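Local coordinates for Non-structural protein 3 (Porcine deltacoronavirus, PDB 6LN0) that probably helps process the viral polyprotein through its papain-like protease region and carries a macro domain, a fold that in relatives binds ADP-ribose, at residues V18-S23 with A46-K51; N219-K222 with N227-Q230; G311-V316 with N416-Y421. All coordinates share one frame; numbering follows the deposited sequence.

Interaction 1: V18-S23 with A46-K51; sequences VGELAS and ARAIAK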
loop_
_atom_site.group_PDB
_atom_site.type_symbol
_atom_site.label_atom_id
_atom_site.label_comp_id
_atom_site.label_asym_id
_atom_site.label_seq_id
_atom_site.Cartn_x
_atom_site.Cartn_y
_atom_site.Cartn_z
ATOM N N VAL A 18 -24.624 0.679 26.089
ATOM C CA VAL A 18 -25.896 0.182 25.575
ATOM C C VAL A 18 -27.111 0.751 26.314
ATOM O O VAL A 18 -27.794 1.642 25.791
ATOM C CB VAL A 18 -25.875 -1.359 25.619
ATOM C CG1 VAL A 18 -25.141 -1.895 24.405
ATOM C CG2 VAL A 18 -25.177 -1.865 26.902
ATOM N N GLY A 19 -27.382 0.247 27.533
ATOM C CA GLY A 19 -28.644 0.469 28.231
ATOM C C GLY A 19 -28.868 1.866 28.778
ATOM O O GLY A 19 -28.309 2.848 28.282
ATOM N N GLU A 20 -29.695 1.969 29.821
ATOM C CA GLU A 20 -30.103 3.291 30.300
ATOM C C GLU A 20 -29.194 3.826 31.410
ATOM O O GLU A 20 -28.342 3.128 31.948
ATOM C CB GLU A 20 -31.566 3.293 30.762
ATOM C CG GLU A 20 -32.121 4.696 31.193
ATOM C CD GLU A 20 -31.757 5.881 30.239
ATOM O OE1 GLU A 20 -30.588 6.042 29.823
ATOM O OE2 GLU A 20 -32.655 6.701 29.923
ATOM N N LEU A 21 -29.400 5.105 31.741
ATOM C CA LEU A 21 -28.420 5.876 32.501
ATOM C C LEU A 21 -28.127 5.249 33.854
ATOM O O LEU A 21 -26.960 5.141 34.245
ATOM C CB LEU A 21 -28.907 7.321 32.660
ATOM C CG LEU A 21 -28.861 8.003 31.296
ATOM C CD1 LEU A 21 -29.479 9.371 31.341
ATOM C CD2 LEU A 21 -27.427 8.059 30.730
ATOM N N ALA A 22 -29.167 4.790 34.563
ATOM C CA ALA A 22 -28.970 4.130 35.851
ATOM C C ALA A 22 -27.925 3.022 35.791
ATOM O O ALA A 22 -27.289 2.719 36.802
ATOM C CB ALA A 22 -30.301 3.563 36.368
ATOM N N SER A 23 -27.703 2.438 34.621
ATOM C CA SER A 23 -26.741 1.362 34.448
ATOM C C SER A 23 -25.288 1.810 34.539
ATOM O O SER A 23 -24.431 0.997 34.912
ATOM C CB SER A 23 -26.927 0.719 33.087
ATOM O OG SER A 23 -26.825 1.683 32.057
ATOM N N ALA A 46 -33.857 13.046 29.792
ATOM C CA ALA A 46 -33.993 14.150 30.739
ATOM C C ALA A 46 -34.913 13.786 31.899
ATOM O O ALA A 46 -34.644 14.150 33.053
ATOM C CB ALA A 46 -34.505 15.400 30.021
ATOM N N ARG A 47 -36.015 13.082 31.622
ATOM C CA ARG A 47 -36.849 12.605 32.717
ATOM C C ARG A 47 -36.200 11.436 33.446
ATOM O O ARG A 47 -36.489 11.225 34.628
ATOM C CB ARG A 47 -38.237 12.207 32.211
ATOM C CG ARG A 47 -39.312 12.160 33.290
ATOM C CD ARG A 47 -39.802 10.739 33.551
ATOM N NE ARG A 47 -41.073 10.721 34.282
ATOM C CZ ARG A 47 -42.267 10.869 33.706
ATOM N NH1 ARG A 47 -42.339 11.036 32.395
ATOM N NH2 ARG A 47 -43.386 10.850 34.433
ATOM N N ALA A 48 -35.332 10.673 32.781
ATOM C CA ALA A 48 -34.666 9.577 33.478
ATOM C C ALA A 48 -33.602 10.098 34.431
ATOM O O ALA A 48 -33.271 9.436 35.424
ATOM C CB ALA A 48 -34.055 8.604 32.474
ATOM N N ILE A 49 -33.050 11.274 34.134
ATOM C CA ILE A 49 -32.082 11.899 35.024
ATOM C C ILE A 49 -32.805 12.550 36.191
ATOM O O ILE A 49 -32.386 12.427 37.347
ATOM C CB ILE A 49 -31.223 12.919 34.242
ATOM C CG1 ILE A 49 -30.344 12.211 33.210
ATOM C CG2 ILE A 49 -30.346 13.736 35.192
ATOM C CD1 ILE A 49 -29.767 13.145 32.114
ATOM N N ALA A 50 -33.901 13.242 35.890
ATOM C CA ALA A 50 -34.700 13.899 36.912
ATOM C C ALA A 50 -35.176 12.913 37.973
ATOM O O ALA A 50 -35.103 13.205 39.173
ATOM C CB ALA A 50 -35.884 14.612 36.260
ATOM N N LYS A 51 -35.657 11.738 37.568
ATOM C CA LYS A 51 -36.076 10.758 38.566
ATOM C C LYS A 51 -34.914 9.915 39.062
ATOM O O LYS A 51 -35.085 8.734 39.394
ATOM C CB LYS A 51 -37.235 9.899 38.040
ATOM C CG LYS A 51 -36.936 8.987 36.880
ATOM C CD LYS A 51 -37.861 7.773 36.890
ATOM C CE LYS A 51 -37.534 6.860 38.059
ATOM N NZ LYS A 51 -36.060 6.699 38.265
#
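In the macro domain, Leu21 of the loop after strand 10-17 packs on Ile49 of helix 44-53. One methyl branch of Leu21 makes the apolar part of the contact. Leu21 CD1 lies 3.5 Å from Ile49 CG1 and 3.9 Å from Ile49 CD1. The two side chains cross at a slant, and the leucine methyl sits nearer to CG1 of the isoleucine than to its end. On the isoleucine, CG1 stands opposite the carbonyl carbon (chi1 -66°), and that branch carries CD1 to the leucine.

Strand 10-17 is at one edge of the central sheet. Strand 29-34 lies further in and leads on to helix 44-53. The contact therefore ties the connection between these two strands to the helix that follows the second one. This is the layered alpha/beta arrangement of the macro fold. Leu21 also touches Val152 of strand 146-152, and Ile49 rests on Leu31 and Asn33 of strand 29-34. The helix and the loop thus share the cover of the sheet.

Glu20 makes the second touch. Its carboxylate reaches the methyl of Ala48, with Glu20 OE2 3.5 Å from Ala48 CB. The glutamate chain bends at chi2 (45°), which swings the carboxylate back toward its own backbone. OE1 is modelled very close to Leu21 N, and that bond is doubtful. No hydrogen bond joins 18-23 to 46-51.

Interaction 2: N219-K222 with N227-Q230; sequences NQAK and NLQQ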
loop_
_atom_site.group_PDB
_atom_site.type_symbol
_atom_site.label_atom_id
_atom_site.label_comp_id
_atom_site.label_asym_id
_atom_site.label_seq_id
_atom_site.Cartn_x
_atom_site.Cartn_y
_atom_site.Cartn_z
ATOM N N ASN A 219 7.420 -12.108 0.294
ATOM C CA ASN A 219 8.158 -13.283 -0.161
ATOM C C ASN A 219 8.138 -13.404 -1.681
ATOM O O ASN A 219 9.130 -13.847 -2.278
ATOM C CB ASN A 219 7.616 -14.550 0.492
ATOM C CG ASN A 219 8.009 -14.652 1.960
ATOM O OD1 ASN A 219 8.741 -15.562 2.339
ATOM N ND2 ASN A 219 7.546 -13.706 2.786
ATOM N N GLN A 220 7.031 -13.002 -2.319
ATOM C CA GLN A 220 6.922 -13.069 -3.774
ATOM C C GLN A 220 7.905 -12.108 -4.441
ATOM O O GLN A 220 8.657 -12.501 -5.337
ATOM C CB GLN A 220 5.488 -12.770 -4.215
ATOM C CG GLN A 220 4.511 -13.943 -4.091
ATOM C CD GLN A 220 4.615 -14.921 -5.246
ATOM O OE1 GLN A 220 5.332 -15.918 -5.162
ATOM N NE2 GLN A 220 3.908 -14.635 -6.343
ATOM N N ALA A 221 7.923 -10.847 -4.000
ATOM C CA ALA A 221 8.921 -9.895 -4.469
ATOM C C ALA A 221 10.328 -10.463 -4.357
ATOM O O ALA A 221 11.095 -10.448 -5.331
ATOM C CB ALA A 221 8.820 -8.597 -3.677
ATOM N N LYS A 222 10.681 -10.998 -3.181
ATOM C CA LYS A 222 12.048 -11.466 -2.998
ATOM C C LYS A 222 12.334 -12.713 -3.832
ATOM O O LYS A 222 13.466 -12.897 -4.291
ATOM C CB LYS A 222 12.352 -11.715 -1.511
ATOM C CG LYS A 222 12.744 -10.442 -0.716
ATOM C CD LYS A 222 11.482 -9.609 -0.316
ATOM C CE LYS A 222 11.749 -8.144 0.056
ATOM N NZ LYS A 222 12.105 -7.275 -1.127
ATOM N N ASN A 227 12.366 -5.165 -5.378
ATOM C CA ASN A 227 11.778 -4.386 -4.299
ATOM C C ASN A 227 10.313 -4.110 -4.625
ATOM O O ASN A 227 9.778 -4.573 -5.637
ATOM C CB ASN A 227 12.563 -3.097 -4.061
ATOM C CG ASN A 227 12.568 -2.158 -5.258
ATOM O OD1 ASN A 227 11.523 -1.818 -5.821
ATOM N ND2 ASN A 227 13.755 -1.678 -5.607
ATOM N N LEU A 228 9.656 -3.320 -3.775
ATOM C CA LEU A 228 8.202 -3.208 -3.857
ATOM C C LEU A 228 7.759 -2.298 -4.990
ATOM O O LEU A 228 6.713 -2.547 -5.602
ATOM C CB LEU A 228 7.633 -2.705 -2.531
ATOM C CG LEU A 228 7.748 -3.689 -1.368
ATOM C CD1 LEU A 228 6.915 -3.222 -0.184
ATOM C CD2 LEU A 228 7.337 -5.079 -1.791
ATOM N N GLN A 229 8.492 -1.207 -5.237
ATOM C CA GLN A 229 8.248 -0.409 -6.432
ATOM C C GLN A 229 8.255 -1.301 -7.668
ATOM O O GLN A 229 7.302 -1.312 -8.458
ATOM C CB GLN A 229 9.313 0.681 -6.577
ATOM C CG GLN A 229 9.192 1.835 -5.618
ATOM C CD GLN A 229 10.047 1.658 -4.368
ATOM O OE1 GLN A 229 10.061 0.582 -3.744
ATOM N NE2 GLN A 229 10.765 2.716 -3.993
ATOM N N GLN A 230 9.323 -2.082 -7.828
ATOM C CA GLN A 230 9.412 -2.979 -8.962
ATOM C C GLN A 230 8.285 -3.995 -8.940
ATOM O O GLN A 230 7.726 -4.336 -9.987
ATOM C CB GLN A 230 10.768 -3.675 -8.971
ATOM C CG GLN A 230 11.925 -2.710 -9.013
ATOM C CD GLN A 230 13.251 -3.421 -9.024
ATOM O OE1 GLN A 230 13.595 -4.121 -8.073
ATOM N NE2 GLN A 230 14.004 -3.263 -10.115
#
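Two bends in the chain of Lys222, at chi2 (80°) and chi4 (72°), carry its ammonium group across to Asn227. Lys222 NZ comes to 4.3 Å from Asn227 CA. This is a loose touch with no hydrogen bond. Deeper in, the methyl of Ala221 meets one branch of Leu228, with Ala221 CB 4.3 Å from Leu228 CD2. The backbones are nearest at Ala221 and Asn227, whose CA atoms are 6.2 Å apart.

The contact closes the short turn between helix 215-223 and helix 228-237. In papain-like proteases of coronaviruses, helices at this point follow the small ubiquitin-like domain and begin the thumb, and the same is probable here. Leu228 also touches Phe195, Phe200 and Val213 on the side of the preceding small sheet.

A capping box starts the second helix. Gln230 N gives an almost straight bond to Asn227 OD1, 3.0 Å long at 175°, although the donor is tilted from the carbonyl plane. In return Asn227 N donates to Gln230 OE1 at 3.1 Å, in the carbonyl plane and on a lone pair. The other end of that amide is held too, because Gln230 NE2 bonds to Asn304 OD1.

Interaction 3: G311-V316 with N416-Y421; sequences GCPQQV and NVVATY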
loop_
_atom_site.group_PDB
_atom_site.type_symbol
_atom_site.label_atom_id
_atom_site.label_comp_id
_atom_site.label_asym_id
_atom_site.label_seq_id
_atom_site.Cartn_x
_atom_site.Cartn_y
_atom_site.Cartn_z
ATOM N N GLY A 311 14.314 0.265 -23.816
ATOM C CA GLY A 311 15.406 -0.013 -22.894
ATOM C C GLY A 311 16.647 -0.630 -23.523
ATOM O O GLY A 311 16.787 -0.673 -24.751
ATOM N N CYS A 312 17.554 -1.113 -22.666
ATOM C CA CYS A 312 18.886 -1.539 -23.069
ATOM C C CYS A 312 18.938 -3.051 -23.217
ATOM O O CYS A 312 18.698 -3.764 -22.231
ATOM C CB CYS A 312 19.912 -1.097 -22.041
ATOM S SG CYS A 312 21.540 -1.712 -22.433
ATOM N N PRO A 313 19.288 -3.596 -24.387
ATOM C CA PRO A 313 19.327 -5.058 -24.501
ATOM C C PRO A 313 20.430 -5.695 -23.670
ATOM O O PRO A 313 20.266 -6.848 -23.266
ATOM C CB PRO A 313 19.527 -5.291 -26.010
ATOM C CG PRO A 313 20.181 -4.075 -26.492
ATOM C CD PRO A 313 19.658 -2.939 -25.652
ATOM N N GLN A 314 21.543 -4.991 -23.406
ATOM C CA GLN A 314 22.570 -5.528 -22.504
ATOM C C GLN A 314 22.001 -5.765 -21.113
ATOM O O GLN A 314 22.314 -6.775 -20.471
ATOM C CB GLN A 314 23.773 -4.580 -22.396
ATOM C CG GLN A 314 24.492 -4.296 -23.664
ATOM C CD GLN A 314 25.675 -3.361 -23.465
ATOM O OE1 GLN A 314 25.762 -2.659 -22.452
ATOM N NE2 GLN A 314 26.602 -3.348 -24.441
ATOM N N GLN A 315 21.184 -4.821 -20.625
ATOM C CA GLN A 315 20.464 -4.992 -19.364
ATOM C C GLN A 315 19.678 -6.299 -19.345
ATOM O O GLN A 315 19.726 -7.057 -18.373
ATOM C CB GLN A 315 19.512 -3.816 -19.147
ATOM C CG GLN A 315 19.996 -2.715 -18.212
ATOM C CD GLN A 315 18.860 -1.744 -17.841
ATOM O OE1 GLN A 315 18.263 -1.100 -18.714
ATOM N NE2 GLN A 315 18.554 -1.649 -16.546
ATOM N N VAL A 316 18.953 -6.583 -20.424
ATOM C CA VAL A 316 18.106 -7.768 -20.447
ATOM C C VAL A 316 18.955 -9.032 -20.393
ATOM O O VAL A 316 18.767 -9.884 -19.519
ATOM C CB VAL A 316 17.190 -7.752 -21.682
ATOM C CG1 VAL A 316 16.388 -9.044 -21.763
ATOM C CG2 VAL A 316 16.302 -6.515 -21.649
ATOM N N ASN A 416 26.310 -1.551 -34.669
ATOM C CA ASN A 416 27.138 -2.058 -33.591
ATOM C C ASN A 416 26.563 -3.368 -33.064
ATOM O O ASN A 416 25.353 -3.610 -33.110
ATOM C CB ASN A 416 27.239 -1.009 -32.495
ATOM C CG ASN A 416 27.886 0.255 -32.993
ATOM O OD1 ASN A 416 28.853 0.189 -33.759
ATOM N ND2 ASN A 416 27.358 1.404 -32.603
ATOM N N VAL A 417 27.440 -4.249 -32.631
ATOM C CA VAL A 417 27.026 -5.421 -31.866
ATOM C C VAL A 417 27.222 -5.081 -30.391
ATOM O O VAL A 417 28.184 -4.379 -30.034
ATOM C CB VAL A 417 27.811 -6.679 -32.297
ATOM C CG1 VAL A 417 29.253 -6.560 -31.915
ATOM C CG2 VAL A 417 27.216 -7.927 -31.664
ATOM N N VAL A 418 26.265 -5.479 -29.549
ATOM C CA VAL A 418 26.296 -5.128 -28.129
ATOM C C VAL A 418 26.263 -6.331 -27.199
ATOM O O VAL A 418 26.469 -6.162 -25.986
ATOM C CB VAL A 418 25.173 -4.138 -27.747
ATOM C CG1 VAL A 418 25.413 -2.820 -28.444
ATOM C CG2 VAL A 418 23.785 -4.717 -28.060
ATOM N N ALA A 419 26.062 -7.534 -27.712
ATOM C CA ALA A 419 26.237 -8.724 -26.897
ATOM C C ALA A 419 26.477 -9.890 -27.843
ATOM O O ALA A 419 25.903 -9.923 -28.932
ATOM C CB ALA A 419 25.009 -8.987 -26.010
ATOM N N THR A 420 27.312 -10.837 -27.416
ATOM C CA THR A 420 27.610 -12.045 -28.175
ATOM C C THR A 420 27.652 -13.224 -27.220
ATOM O O THR A 420 28.040 -13.086 -26.054
ATOM C CB THR A 420 28.963 -11.959 -28.911
ATOM O OG1 THR A 420 29.984 -11.575 -27.984
ATOM C CG2 THR A 420 28.917 -10.941 -30.050
ATOM N N TYR A 421 27.244 -14.388 -27.715
ATOM C CA TYR A 421 27.365 -15.636 -26.971
ATOM C C TYR A 421 28.436 -16.512 -27.608
ATOM O O TYR A 421 28.405 -16.759 -28.815
ATOM C CB TYR A 421 26.041 -16.399 -26.922
ATOM C CG TYR A 421 26.224 -17.767 -26.335
ATOM C CD1 TYR A 421 26.499 -17.919 -24.974
ATOM C CD2 TYR A 421 26.181 -18.906 -27.131
ATOM C CE1 TYR A 421 26.709 -19.170 -24.412
ATOM C CE2 TYR A 421 26.385 -20.160 -26.575
ATOM C CZ TYR A 421 26.640 -20.276 -25.202
ATOM O OH TYR A 421 26.840 -21.500 -24.620
#
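The first turn of helix 313-322 comes up to strand 416-423 where Gln314 and Ala419 bring their CA atoms to 6.6 Å. At this point the strand is kinked, for Val418 has a psi of -7°. The amide of Gln314 reaches the backbone of the strand, and Gln314 NE2 donates to Val418 O at 3.2 Å. The bond is bent, with an N-H...O angle of 144°. The donor sits in the carbonyl plane on a lone pair, while the oxygen is tilted out of the plane of the glutamine amide. The chain of Gln314 is extended beyond CG (chi2 -179°), which carries the amide out to the strand. It crosses Val418 at about a right angle. Gln314 NE2 also lies 3.7 Å from Val418 CB.

Val418 and Ala419 both hydrogen-bond through their backbones to Ile392 of the antiparallel strand 391-395. With both CB atoms directed to the helix, this is consistent with a classic beta bulge. The strand belongs to the large sheet of the protease region, whose edge strand 358-360 holds Cys360, one of the zinc ligands. The contact probably joins thumb helix to palm sheet, as in related papain-like proteases.

Beside the amide, Pro313 turns its ring to the valine, with Pro313 CG 4.0 Å from Val418 CG2. Phe394 also touches the proline, and Thr382 the glutamine. Cys312 precedes the helix as its N-cap, and its SG accepts a weak bond from Gln315 N at 3.6 Å.

The three contacts lie in series along the chain and share no helix or strand. Interaction 1 sits in the macro domain. Interactions 2 and 3 belong to the protease part, with centres about 25 Å apart. The centres of interactions 1 and 3 are about 81 Å apart. Interaction 3 is buried and pairs a helix start with a sheet strand. Its cross-contact hydrogen bond has no counterpart in the other two, which meet across the gap by touch alone. Interaction 2 is the most local, between consecutive helices. It is nearer the surface, with Lys222 and Asn227 exposed and Ala221 buried, and the capping bonds lie within 227-230. Interaction 1 is partly buried, with a glutamate carboxylate beside an apolar pair.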